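PDB 5AF3: putative antitoxin VapB45 from Mycobacterium tuberculosis, which possibly serves as the antitoxin of a type II toxin-antitoxin system, with VapC45 as its cognate toxin, and probably binds DNA through helix-turn-helix elements. Local coordinates for residues Pro189-Gly192 against Phe198-Ser201; Gly210-Arg213 against Thr217-Ala220. All coordinates share one frame; numbering follows the deposited sequence.

Interaction 1: Pro189-Gly192 against Phe198-Ser201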
loop_
_atom_site.group_PDB
_atom_site.type_symbol
_atom_site.label_atom_id
_atom_site.label_comp_id
_atom_site.label_asym_id
_atom_site.label_seq_id
_atom_site.Cartn_x
_atom_site.Cartn_y
_atom_site.Cartn_z
ATOM N N PRO A 189 20.651 -6.375 -1.148
ATOM C CA PRO A 189 21.650 -5.995 -0.147
ATOM C C PRO A 189 22.875 -5.278 -0.781
ATOM O O PRO A 189 23.698 -4.700 -0.062
ATOM C CB PRO A 189 22.056 -7.346 0.473
ATOM C CG PRO A 189 21.822 -8.323 -0.616
ATOM C CD PRO A 189 20.565 -7.844 -1.298
ATOM N N ARG A 190 22.978 -5.314 -2.101
ATOM C CA ARG A 190 24.140 -4.691 -2.792
ATOM C C ARG A 190 23.921 -3.202 -3.093
ATOM O O ARG A 190 24.839 -2.532 -3.590
ATOM C CB ARG A 190 24.459 -5.413 -4.099
ATOM C CG ARG A 190 25.013 -6.808 -3.941
ATOM C CD ARG A 190 24.673 -7.630 -5.174
ATOM N NE ARG A 190 25.830 -8.054 -5.963
ATOM C CZ ARG A 190 26.407 -7.320 -6.917
ATOM N NH1 ARG A 190 25.957 -6.101 -7.192
ATOM N NH2 ARG A 190 27.451 -7.794 -7.588
ATOM N N ARG A 191 22.701 -2.692 -2.855
ATOM C CA ARG A 191 22.363 -1.298 -3.214
ATOM C C ARG A 191 21.449 -0.653 -2.187
ATOM O O ARG A 191 20.514 -1.291 -1.694
ATOM C CB ARG A 191 21.694 -1.200 -4.589
ATOM C CG ARG A 191 22.494 -1.798 -5.784
ATOM C CD ARG A 191 21.746 -1.608 -7.062
ATOM N NE ARG A 191 20.692 -2.623 -7.201
ATOM C CZ ARG A 191 19.765 -2.655 -8.159
ATOM N NH1 ARG A 191 19.693 -1.725 -9.133
ATOM N NH2 ARG A 191 18.898 -3.665 -8.158
ATOM N N GLY A 192 21.711 0.606 -1.863
ATOM C CA GLY A 192 20.878 1.332 -0.924
ATOM C C GLY A 192 20.838 0.722 0.475
ATOM O O GLY A 192 19.866 0.910 1.193
ATOM N N PHE A 198 14.779 1.670 -6.788
ATOM C CA PHE A 198 14.391 1.484 -8.159
ATOM C C PHE A 198 15.473 0.571 -8.766
ATOM O O PHE A 198 16.649 0.929 -8.794
ATOM C CB PHE A 198 14.353 2.837 -8.882
ATOM C CG PHE A 198 13.251 3.756 -8.400
ATOM C CD1 PHE A 198 11.960 3.610 -8.897
ATOM C CD2 PHE A 198 13.529 4.795 -7.507
ATOM C CE1 PHE A 198 10.913 4.516 -8.489
ATOM C CE2 PHE A 198 12.511 5.669 -7.061
ATOM C CZ PHE A 198 11.210 5.524 -7.539
ATOM N N ASP A 199 15.074 -0.632 -9.196
ATOM C CA ASP A 199 16.034 -1.600 -9.785
ATOM C C ASP A 199 16.768 -0.927 -10.970
ATOM O O ASP A 199 17.955 -1.174 -11.207
ATOM C CB ASP A 199 15.270 -2.827 -10.280
ATOM C CG ASP A 199 16.187 -3.962 -10.747
ATOM O OD1 ASP A 199 17.283 -4.148 -10.154
ATOM O OD2 ASP A 199 15.742 -4.685 -11.664
ATOM N N GLY A 200 16.040 -0.092 -11.704
ATOM C CA GLY A 200 16.525 0.492 -12.949
ATOM C C GLY A 200 17.578 1.579 -12.801
ATOM O O GLY A 200 18.376 1.795 -13.723
ATOM N N SER A 201 17.595 2.274 -11.666
ATOM C CA SER A 201 18.649 3.302 -11.425
ATOM C C SER A 201 19.468 3.111 -10.144
ATOM O O SER A 201 20.433 3.839 -9.919
ATOM C CB SER A 201 17.974 4.678 -11.400
ATOM O OG SER A 201 17.139 4.770 -10.243
#

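Interaction 2: Gly210-Arg213 against Thr217-Ala220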
loop_
_atom_site.group_PDB
_atom_site.type_symbol
_atom_site.label_atom_id
_atom_site.label_comp_id
_atom_site.label_asym_id
_atom_site.label_seq_id
_atom_site.Cartn_x
_atom_site.Cartn_y
_atom_site.Cartn_z
ATOM N N GLY A 210 11.758 13.655 -0.818
ATOM C CA GLY A 210 12.085 15.007 -0.378
ATOM C C GLY A 210 11.886 16.019 -1.509
ATOM O O GLY A 210 11.177 17.010 -1.342
ATOM N N PRO A 211 12.515 15.778 -2.669
ATOM C CA PRO A 211 12.365 16.678 -3.811
ATOM C C PRO A 211 10.887 16.884 -4.247
ATOM O O PRO A 211 10.482 18.015 -4.534
ATOM C CB PRO A 211 13.175 15.976 -4.910
ATOM C CG PRO A 211 14.163 15.145 -4.152
ATOM C CD PRO A 211 13.465 14.684 -2.962
ATOM N N LEU A 212 10.100 15.806 -4.291
ATOM C CA LEU A 212 8.673 15.924 -4.668
ATOM C C LEU A 212 7.918 16.724 -3.611
ATOM O O LEU A 212 7.143 17.629 -3.936
ATOM C CB LEU A 212 8.036 14.550 -4.832
ATOM C CG LEU A 212 8.397 13.773 -6.078
ATOM C CD1 LEU A 212 7.819 12.358 -6.017
ATOM C CD2 LEU A 212 7.947 14.542 -7.373
ATOM N N ARG A 213 8.148 16.394 -2.348
ATOM C CA ARG A 213 7.553 17.183 -1.246
ATOM C C ARG A 213 7.896 18.657 -1.307
ATOM O O ARG A 213 7.049 19.520 -1.020
ATOM C CB ARG A 213 7.903 16.571 0.124
ATOM C CG ARG A 213 7.251 15.241 0.358
ATOM C CD ARG A 213 7.560 14.739 1.779
ATOM N NE ARG A 213 7.141 13.342 1.929
ATOM C CZ ARG A 213 7.688 12.464 2.771
ATOM N NH1 ARG A 213 8.663 12.839 3.585
ATOM N NH2 ARG A 213 7.235 11.215 2.829
ATOM N N THR A 217 8.640 19.162 -9.954
ATOM C CA THR A 217 7.676 18.463 -10.811
ATOM C C THR A 217 8.073 16.983 -10.920
ATOM O O THR A 217 9.250 16.614 -10.690
ATOM C CB THR A 217 7.663 19.057 -12.210
ATOM O OG1 THR A 217 8.904 18.724 -12.854
ATOM C CG2 THR A 217 7.516 20.560 -12.136
ATOM N N PHE A 218 7.106 16.135 -11.247
ATOM C CA PHE A 218 7.395 14.721 -11.510
ATOM C C PHE A 218 8.460 14.561 -12.611
ATOM O O PHE A 218 9.350 13.723 -12.500
ATOM C CB PHE A 218 6.121 13.920 -11.820
ATOM C CG PHE A 218 5.318 13.581 -10.601
ATOM C CD1 PHE A 218 5.613 12.432 -9.846
ATOM C CD2 PHE A 218 4.272 14.405 -10.190
ATOM C CE1 PHE A 218 4.855 12.109 -8.687
ATOM C CE2 PHE A 218 3.539 14.112 -9.023
ATOM C CZ PHE A 218 3.810 12.955 -8.291
ATOM N N GLN A 219 8.389 15.387 -13.656
ATOM C CA GLN A 219 9.364 15.287 -14.763
ATOM C C GLN A 219 10.796 15.606 -14.294
ATOM O O GLN A 219 11.757 14.879 -14.653
ATOM C CB GLN A 219 8.966 16.205 -15.958
ATOM C CG GLN A 219 9.845 16.002 -17.203
ATOM C CD GLN A 219 9.746 14.591 -17.758
ATOM O OE1 GLN A 219 10.736 13.832 -17.768
ATOM N NE2 GLN A 219 8.553 14.213 -18.212
ATOM N N ALA A 220 10.923 16.668 -13.506
ATOM C CA ALA A 220 12.224 17.124 -12.996
ATOM C C ALA A 220 12.824 16.058 -12.093
ATOM O O ALA A 220 13.993 15.702 -12.219
ATOM C CB ALA A 220 12.091 18.412 -12.237
#

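Interaction 1: Pro189-Gly192 against Phe198-Ser201
R191 grips D199 end-on through both terminal nitrogens, NH1 going to the backbone O and NH2 to OD1, and so spans the two loops flanking the short edge strand 197-198 of a four-stranded antiparallel sheet. The two backbones stay well apart, 9.1 Å between R191 CA and D199 CA, and the long arginine side chain makes up the difference.

The ionic part is a salt bridge. R191 NH2 meets D199 OD1 at 2.6 Å, nearly straight at 164°, and the oxygen lies close to the guanidinium plane. The guanidinium and carboxylate planes are 71° apart, and OD1 is met nearly along its C-O axis, so the bond does not depend on coplanar groups. The first bond of the D199 side chain points away from R191, yet with CG anti to its backbone N the carboxylate swings back within range.

The neutral part of the grip is a hydrogen bond to the main chain. Together the two bonds fix the rotation of the guanidinium, and a salt bridge from NE to D188 adds a third hold. V186 and M174 from the sheet touch both R191 and D199. R191 NH1 reaches D199 O at 2.8 Å; this oxygen lies in the guanidinium plane, while the donor is tilted 28° from the carbonyl plane.

Interaction 2: Gly210-Arg213 against Thr217-Ala220
L212 lays a methyl group over one face of the F218 ring, joining helix 206-213 to the start of helix 218-225. These are consecutive helices of a region assigned to the helix-turn-helix clan, and the short link between them is consistent with such a motif.

The apolar contact is a CH-pi interaction. L212 CD2 sits 4.2 Å from the centroid of the F218 ring and only 16° off its normal, which places it over the face, displaced somewhat toward the rim. The other methyl, L212 CD1, meets the ring at F218 CE1, 4.0 Å away. The first bond of the F218 side chain points away from L212, but with CG anti to its own carbonyl carbon (chi1 -78°) the ring returns toward the leucine, and the two side chains cross at about a right angle. L212 CD2 also comes to 4.1 Å from T217 O, with no hydrogen bond.

Further cover comes from helix 229-236, where L232 and L236 pack on F218 and R233 makes a cation-pi interaction with it. I156 of the second subunit rests on both L212 and F218, and E155 of that subunit accepts a hydrogen bond from F218 N, so the contact also belongs to the dimer interface.

The polar element is local to the second segment: T217 is the N-cap of helix 218-225, and its OG1 accepts from A220 N at 3.0 Å with an N-H...O angle of 160°.

Overall arrangement
Both interactions belong to the same C-terminal DUF433 region and lie on the same side of the chain's centre, but they hold different elements. Interaction 1 ties loops around an edge strand and is partly buried, whereas interaction 2 joins two helices in a buried, apolar contact. They follow one another along the chain, with centres about 20 Å apart and nearest atoms about 8 Å apart, so they do not touch. Chemistry follows place: a salt bridge and a hydrogen bond to a main-chain carbonyl span the loops, while methyl-to-ring packing joins the two helices. The assembly separates them too, since the second subunit reaches interaction 2 but leaves interaction 1 untouched.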